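Local coordinates for protein formylmethanofuran--tetrahydromethanopterin formyltransferase (Methanosarcina barkeri, PDB 1M5S) that catalyses the reversible transfer of a formyl group from formylmethanofuran to tetrahydromethanopterin, a step of methanogenesis from carbon dioxide, at residues A[39-44]-A[52-57]; A[174-179]-A[243-248]; A[252-257]-A[289-294]. All coordinates share one frame; numbering follows the deposited sequence.

Interaction 1: A[39-44]-A[52-57]; sequences EATGFA and AEAGIE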
# COMPACT_ATOMS: atom_id res chain seq x y z
N GLU A 39 0.28 12.95 -6.60
CA GLU A 39 -0.65 14.01 -6.97
C GLU A 39 0.01 14.98 -7.96
O GLU A 39 -0.57 15.31 -8.99
CB GLU A 39 -1.11 14.75 -5.72
CG GLU A 39 -2.11 15.87 -5.97
CD GLU A 39 -3.44 15.37 -6.50
OE1 GLU A 39 -3.95 14.35 -6.00
OE2 GLU A 39 -4.02 16.04 -7.39
N ALA A 40 1.28 15.29 -7.70
CA ALA A 40 2.01 16.30 -8.47
C ALA A 40 2.45 15.82 -9.86
O ALA A 40 2.79 16.64 -10.71
CB ALA A 40 3.22 16.77 -7.68
N THR A 41 2.47 14.50 -10.06
CA THR A 41 2.93 13.92 -11.32
C THR A 41 1.84 13.14 -12.04
O THR A 41 2.10 12.46 -13.02
CB THR A 41 4.14 12.99 -11.12
OG1 THR A 41 3.79 11.97 -10.17
CG2 THR A 41 5.35 13.77 -10.61
N GLY A 42 0.61 13.27 -11.55
CA GLY A 42 -0.54 12.68 -12.23
C GLY A 42 -0.97 13.53 -13.41
O GLY A 42 -0.48 14.64 -13.59
N PHE A 43 -1.91 13.01 -14.20
CA PHE A 43 -2.34 13.65 -15.45
C PHE A 43 -1.15 14.14 -16.28
O PHE A 43 -1.09 15.28 -16.72
CB PHE A 43 -3.29 14.82 -15.12
CG PHE A 43 -4.01 15.39 -16.33
CD1 PHE A 43 -4.27 14.59 -17.44
CD2 PHE A 43 -4.44 16.71 -16.34
CE1 PHE A 43 -4.96 15.10 -18.54
CE2 PHE A 43 -5.12 17.23 -17.44
CZ PHE A 43 -5.38 16.42 -18.54
N ALA A 44 -0.17 13.26 -16.45
CA ALA A 44 1.08 13.60 -17.16
C ALA A 44 1.78 12.35 -17.69
O ALA A 44 2.91 12.02 -17.27
CB ALA A 44 2.03 14.33 -16.21
N ALA A 52 1.92 17.80 -19.07
CA ALA A 52 3.34 17.47 -18.98
C ALA A 52 3.56 15.97 -19.05
O ALA A 52 2.62 15.19 -19.22
CB ALA A 52 3.93 18.03 -17.69
N GLU A 53 4.84 15.59 -19.02
CA GLU A 53 5.23 14.20 -18.80
C GLU A 53 5.96 14.15 -17.47
O GLU A 53 6.99 14.79 -17.30
CB GLU A 53 6.16 13.72 -19.91
CG GLU A 53 5.46 12.90 -20.99
CD GLU A 53 6.33 12.71 -22.23
OE1 GLU A 53 7.55 12.48 -22.09
OE2 GLU A 53 5.79 12.82 -23.36
N ALA A 54 5.43 13.38 -16.53
CA ALA A 54 5.95 13.41 -15.17
C ALA A 54 5.87 12.05 -14.50
O ALA A 54 5.11 11.17 -14.90
CB ALA A 54 5.20 14.46 -14.35
N GLY A 55 6.68 11.88 -13.46
CA GLY A 55 6.63 10.64 -12.71
C GLY A 55 7.65 10.59 -11.59
O GLY A 55 8.52 11.47 -11.46
N ILE A 56 7.55 9.54 -10.79
CA ILE A 56 8.47 9.35 -9.69
C ILE A 56 9.73 8.67 -10.21
O ILE A 56 9.67 7.70 -10.95
CB ILE A 56 7.80 8.51 -8.58
CG1 ILE A 56 6.71 9.34 -7.90
CG2 ILE A 56 8.84 8.03 -7.57
CD1 ILE A 56 5.71 8.52 -7.16
N GLU A 57 10.87 9.26 -9.87
CA GLU A 57 12.17 8.77 -10.31
C GLU A 57 12.64 7.68 -9.35
O GLU A 57 13.02 6.58 -9.76
CB GLU A 57 13.18 9.93 -10.34
CG GLU A 57 14.60 9.55 -10.71
CD GLU A 57 15.58 10.67 -10.51
OE1 GLU A 57 15.27 11.81 -10.91
OE2 GLU A 57 16.66 10.41 -9.93

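Interaction 2: A[174-179]-A[243-248]; sequences MTALTA and AVYEIV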
# COMPACT_ATOMS: atom_id res chain seq x y z
N MET A 174 -1.96 -11.13 -18.18
CA MET A 174 -1.39 -10.99 -16.84
C MET A 174 0.08 -11.38 -16.77
O MET A 174 0.82 -10.84 -15.94
CB MET A 174 -2.20 -11.80 -15.82
CG MET A 174 -3.62 -11.28 -15.62
SD MET A 174 -3.78 -9.46 -15.64
CE MET A 174 -2.72 -8.97 -14.27
N THR A 175 0.54 -12.22 -17.69
CA THR A 175 1.96 -12.51 -17.83
C THR A 175 2.74 -11.27 -18.25
O THR A 175 3.75 -10.92 -17.63
CB THR A 175 2.22 -13.61 -18.88
OG1 THR A 175 1.73 -14.87 -18.39
CG2 THR A 175 3.71 -13.74 -19.17
N ALA A 176 2.26 -10.62 -19.30
CA ALA A 176 2.91 -9.43 -19.83
C ALA A 176 2.83 -8.28 -18.82
O ALA A 176 3.81 -7.57 -18.60
CB ALA A 176 2.29 -9.02 -21.16
N LEU A 177 1.69 -8.14 -18.15
CA LEU A 177 1.51 -7.08 -17.17
C LEU A 177 2.41 -7.26 -15.95
O LEU A 177 2.98 -6.30 -15.44
CB LEU A 177 0.05 -6.99 -16.72
CG LEU A 177 -0.28 -5.85 -15.75
CD1 LEU A 177 0.33 -4.53 -16.25
CD2 LEU A 177 -1.78 -5.72 -15.60
N THR A 178 2.52 -8.50 -15.47
CA THR A 178 3.35 -8.79 -14.29
C THR A 178 4.81 -8.52 -14.61
O THR A 178 5.54 -7.96 -13.78
CB THR A 178 3.18 -10.25 -13.85
OG1 THR A 178 1.80 -10.48 -13.52
CG2 THR A 178 4.04 -10.56 -12.63
N ALA A 179 5.20 -8.83 -15.84
CA ALA A 179 6.54 -8.54 -16.33
C ALA A 179 6.80 -7.03 -16.37
O ALA A 179 7.83 -6.56 -15.88
CB ALA A 179 6.73 -9.16 -17.72
N ALA A 243 -0.91 -10.65 -25.51
CA ALA A 243 -0.84 -9.31 -24.96
C ALA A 243 0.55 -8.71 -25.05
O ALA A 243 1.56 -9.42 -24.93
CB ALA A 243 -1.32 -9.32 -23.50
N VAL A 244 0.61 -7.41 -25.28
CA VAL A 244 1.86 -6.67 -25.28
C VAL A 244 1.70 -5.45 -24.38
O VAL A 244 0.66 -4.79 -24.39
CB VAL A 244 2.24 -6.18 -26.70
CG1 VAL A 244 3.62 -5.54 -26.68
CG2 VAL A 244 2.20 -7.34 -27.69
N TYR A 245 2.71 -5.21 -23.55
CA TYR A 245 2.80 -3.96 -22.80
C TYR A 245 4.12 -3.28 -23.14
O TYR A 245 5.12 -3.96 -23.43
CB TYR A 245 2.71 -4.21 -21.29
CG TYR A 245 1.31 -4.49 -20.80
CD1 TYR A 245 0.37 -3.47 -20.66
CD2 TYR A 245 0.90 -5.80 -20.53
CE1 TYR A 245 -0.93 -3.74 -20.27
CE2 TYR A 245 -0.39 -6.08 -20.15
CZ TYR A 245 -1.31 -5.05 -20.02
OH TYR A 245 -2.60 -5.34 -19.70
N GLU A 246 4.11 -1.96 -23.12
CA GLU A 246 5.31 -1.17 -23.35
C GLU A 246 5.64 -0.36 -22.10
O GLU A 246 4.75 0.05 -21.36
CB GLU A 246 5.10 -0.24 -24.55
CG GLU A 246 6.20 0.78 -24.74
CD GLU A 246 5.90 1.78 -25.84
OE1 GLU A 246 4.74 1.86 -26.30
OE2 GLU A 246 6.85 2.50 -26.25
N ILE A 247 6.94 -0.23 -21.81
CA ILE A 247 7.39 0.66 -20.76
C ILE A 247 8.17 1.81 -21.40
O ILE A 247 9.13 1.58 -22.13
CB ILE A 247 8.27 -0.10 -19.73
CG1 ILE A 247 7.40 -1.12 -18.99
CG2 ILE A 247 8.91 0.87 -18.74
CD1 ILE A 247 8.02 -1.67 -17.77
N VAL A 248 7.61 3.02 -21.30
CA VAL A 248 8.28 4.24 -21.74
C VAL A 248 9.11 4.84 -20.61
O VAL A 248 8.65 4.93 -19.48
CB VAL A 248 7.27 5.29 -22.24
CG1 VAL A 248 7.98 6.56 -22.64
CG2 VAL A 248 6.49 4.74 -23.42

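Interaction 3: A[252-257]-A[289-294]; sequences LDEESI and YQFKLH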
# COMPACT_ATOMS: atom_id res chain seq x y z
N LEU A 252 17.51 11.66 -17.57
CA LEU A 252 18.41 12.80 -17.60
C LEU A 252 19.48 12.68 -18.69
O LEU A 252 19.78 13.65 -19.39
CB LEU A 252 19.06 12.98 -16.23
CG LEU A 252 18.07 13.28 -15.10
CD1 LEU A 252 18.78 13.30 -13.76
CD2 LEU A 252 17.37 14.61 -15.38
N ASP A 253 20.06 11.49 -18.82
CA ASP A 253 21.06 11.23 -19.84
C ASP A 253 20.81 9.91 -20.56
O ASP A 253 19.81 9.23 -20.30
CB ASP A 253 22.47 11.26 -19.22
CG ASP A 253 22.62 10.32 -18.02
OD1 ASP A 253 21.98 9.27 -18.00
OD2 ASP A 253 23.44 10.61 -17.13
N GLU A 254 21.70 9.55 -21.48
CA GLU A 254 21.57 8.30 -22.23
C GLU A 254 21.92 7.09 -21.38
O GLU A 254 21.29 6.04 -21.50
CB GLU A 254 22.47 8.33 -23.47
CG GLU A 254 21.80 8.94 -24.69
CD GLU A 254 22.68 8.88 -25.94
OE1 GLU A 254 23.11 7.77 -26.33
OE2 GLU A 254 22.92 9.95 -26.53
N GLU A 255 22.91 7.26 -20.51
CA GLU A 255 23.39 6.18 -19.65
C GLU A 255 22.31 5.69 -18.69
O GLU A 255 22.22 4.49 -18.40
CB GLU A 255 24.62 6.63 -18.85
CG GLU A 255 25.79 7.11 -19.72
CD GLU A 255 25.82 8.63 -19.90
OE1 GLU A 255 25.05 9.17 -20.73
OE2 GLU A 255 26.63 9.29 -19.22
N SER A 256 21.47 6.62 -18.23
CA SER A 256 20.43 6.32 -17.26
C SER A 256 19.27 5.61 -17.94
O SER A 256 18.70 4.68 -17.38
CB SER A 256 19.93 7.61 -16.60
OG SER A 256 20.95 8.19 -15.81
N ILE A 257 18.93 6.06 -19.15
CA ILE A 257 17.91 5.38 -19.94
C ILE A 257 18.33 3.95 -20.22
O ILE A 257 17.53 3.02 -20.08
CB ILE A 257 17.68 6.09 -21.28
CG1 ILE A 257 17.37 7.57 -21.04
CG2 ILE A 257 16.56 5.40 -22.04
CD1 ILE A 257 15.92 7.93 -21.15
N TYR A 289 17.87 10.03 -30.64
CA TYR A 289 18.50 9.03 -29.79
C TYR A 289 18.11 7.60 -30.16
O TYR A 289 16.93 7.29 -30.37
CB TYR A 289 18.16 9.31 -28.32
CG TYR A 289 18.58 10.69 -27.83
CD1 TYR A 289 17.67 11.75 -27.81
CD2 TYR A 289 19.88 10.93 -27.40
CE1 TYR A 289 18.05 13.02 -27.38
CE2 TYR A 289 20.28 12.20 -26.97
CZ TYR A 289 19.36 13.24 -26.96
OH TYR A 289 19.74 14.49 -26.53
N GLN A 290 19.11 6.74 -30.34
CA GLN A 290 18.88 5.34 -30.65
C GLN A 290 19.46 4.45 -29.56
O GLN A 290 20.66 4.52 -29.25
CB GLN A 290 19.48 4.97 -32.03
CG GLN A 290 21.00 4.78 -32.07
CD GLN A 290 21.43 3.47 -32.74
OE1 GLN A 290 20.74 2.96 -33.63
NE2 GLN A 290 22.58 2.94 -32.32
N PHE A 291 18.57 3.70 -28.91
CA PHE A 291 18.96 2.78 -27.86
C PHE A 291 18.75 1.36 -28.35
O PHE A 291 17.62 0.90 -28.51
CB PHE A 291 18.12 3.04 -26.60
CG PHE A 291 18.29 4.42 -26.05
CD1 PHE A 291 17.35 5.42 -26.31
CD2 PHE A 291 19.40 4.74 -25.26
CE1 PHE A 291 17.51 6.70 -25.80
CE2 PHE A 291 19.57 6.03 -24.75
CZ PHE A 291 18.62 7.01 -25.02
N LYS A 292 19.85 0.76 -28.80
CA LYS A 292 19.81 -0.58 -29.37
C LYS A 292 19.79 -1.62 -28.25
O LYS A 292 20.68 -1.65 -27.40
CB LYS A 292 21.01 -0.82 -30.30
CG LYS A 292 20.79 -0.33 -31.73
CD LYS A 292 21.82 -0.91 -32.70
N LEU A 293 18.78 -2.48 -28.31
CA LEU A 293 18.53 -3.47 -27.27
C LEU A 293 19.72 -4.39 -27.03
O LEU A 293 20.14 -4.59 -25.89
CB LEU A 293 17.28 -4.29 -27.62
CG LEU A 293 15.92 -3.83 -27.09
CD1 LEU A 293 15.78 -2.32 -27.15
CD2 LEU A 293 14.80 -4.50 -27.88
N HIS A 294 20.34 -4.86 -28.11
CA HIS A 294 21.44 -5.82 -28.00
C HIS A 294 22.70 -5.21 -27.40
O HIS A 294 23.54 -5.91 -26.83
CB HIS A 294 21.75 -6.42 -29.37
CG HIS A 294 20.81 -7.51 -29.78
ND1 HIS A 294 21.19 -8.56 -30.58
CD2 HIS A 294 19.50 -7.70 -29.50
CE1 HIS A 294 20.16 -9.36 -30.78
NE2 HIS A 294 19.11 -8.86 -30.14

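Interaction 1: A[39-44]-A[52-57]
Ala44 O accepts the backbone N-H of Ala54 at 3.0 Å, a nearly straight bond (165° at the hydrogen) and the one hydrogen bond between 39-44 and 52-57. The same carbonyl oxygen also lies 3.5 Å from Glu53 CA, as a CA-H...O contact. Ala44 points its methyl at the strand and touches Ala54 on it and, more loosely, Ala52 just before it: CB is 3.7 Å from Ala54 CB and 4.4 Å from Ala52 CB. The approach is close enough to bring Ala44 CA to 3.0 Å from Ala52 O, a buried carbonyl with no hydrogen-bonding partner in the model; Ala44 CB is close to this oxygen too. Thr41, near the end of the helix, supplies the other half of the contact. Its CB rests on Ala54 CB (3.7 Å) and near Gly55 N (3.6 Å), so that Ala54 CB touches both Thr41 CB and Ala44 CB. With chi1 at 56°, Thr41 OG1 is turned back over its own helix, where it bonds to Ala37 O, while CG2 lies along the strand 3.7 Å from Gly55 N. The polar group is thus satisfied within the helix and carbon faces the strand. Gly55 has no side chain, and its backbone pairs with Gln75 on strand 71-78. Behind the turn, Arg91 of helix 81-95 collects the carbonyls of Ala40, Gly42 and Phe43, and Phe43 makes a cation-pi contact with Arg91 of the second subunit. The small side chains are consistent with the close approach of the turn after helix 30-41 to strand 53-60, the helix-to-strand return of an alpha/beta sandwich whose strand and helix order is consistent with a ferredoxin-like lobe, here at the interface with the second subunit.

Interaction 2: A[174-179]-A[243-248]
A chi1 of -176° swings Leu177 CG away from its backbone N and brings the CD1 branch over the ring of Tyr245, whose own CG lies anti to the carbonyl carbon and sends the ring from the strand toward the helix. The methyl lies over the centre of one face: CD1 is 4.2 Å from the ring centroid, 11° off the normal, a CH-pi contact. CB and the backbone N of Leu177 lie beside the CD2-CE2 side, CB 3.6 Å from Tyr245 CE2 and N 3.4 Å from Tyr245 CD2. Ala176 meets the ring in its plane, at the edge, with CB 3.6 Å from Tyr245 CD2; the same methyl reaches Ala243 CB at 4.3 Å. The axes of 174-179 and 243-248 are 7.4 Å apart at closest approach and 16° from parallel, a helix laid on a sheet that is consistent with a ferredoxin-like lobe; strand 243-251 pairs antiparallel with strand 147-170. Replacing Tyr245 by an alanine is likely to open a gap beside Ala176 and Leu177 and to leave Glu146 of the second subunit without the phenol that now hydrogen-bonds its OE1. On the far side of the helix, Met174 O accepts from Thr178 N and, at 2.6 Å, from Thr178 OG1, the two donors arriving from opposite faces of the carbonyl plane; Thr178 there packs on Met174 of the third subunit.

Interaction 3: A[252-257]-A[289-294]
The Phe291 ring carries the CG2 methyl of Ile257 on one face, close to its centre: CG2 stands 4.0 Å from the ring centroid, 11° off the normal, a CH-pi contact. Glu254 meets the same ring with its CA in plane at the edge, while its CG approaches obliquely, 3.7 Å from Phe291 CE2. The Tyr289 ring is touched at its edge, in plane, by the Glu254 carboxylate, whose OE2 lies 3.3 Å from Tyr289 CD2. The two planes are 73° apart, so the carboxylate is turned steeply to the ring and no stack forms. The weakly positive hydrogens of that edge may suit the acid, whose OE1 also makes a long, weak ion pair with Lys258. Beyond CG the Glu254 chain is extended (chi2 -176°), which lets its aliphatic part pass Phe291 before its polar end reaches Tyr289. Ile257, one turn on, crosses Phe291 at about a right angle, and its CB is 4.0 Å from Phe291 CE2. No hydrogen bond joins 252-257 to 289-294; the hydrogen bonds lie within 252-257, at the helix start. There Asp253, the N-cap, receives two bonds on OD1, from Ser256 N at 2.7 Å and from Ser256 OG at 2.7 Å, the hydroxyl coming from the syn side and well out of the carboxylate plane. That N-cap pair closes the start of the helix that carries Glu254 and Ile257. Met261 continues the helix side against Phe291. Strand 289-292 pairs antiparallel with strand 12-26 through Ala13 and Ala15, and the first turn of helix 254-268 packs on strand 289-292, with Ile161 of strand 147-170 beside it, touching Glu254, Ile257 and Tyr289.

In the fold
Interactions 1 and 2 are buried and both border the second subunit; interaction 3 is only partly buried, and no other chain touches its segments. Their centres lie about 20 to 21 Å apart. The centre of interaction 1 is about 7 Å from the spatial centre of the chain, against about 17 and 15 Å for interactions 2 and 3. Strand 147-170 touches both of these, and strand 243-251 of interaction 2 is followed by helix 254-268 of interaction 3. Chemistry changes with place: interaction 1 uses small residues and a backbone hydrogen bond in a tight return, interaction 2 sets an aromatic ring on a helix, and interaction 3 joins aromatic and aliphatic packing to a carboxylate at a ring edge.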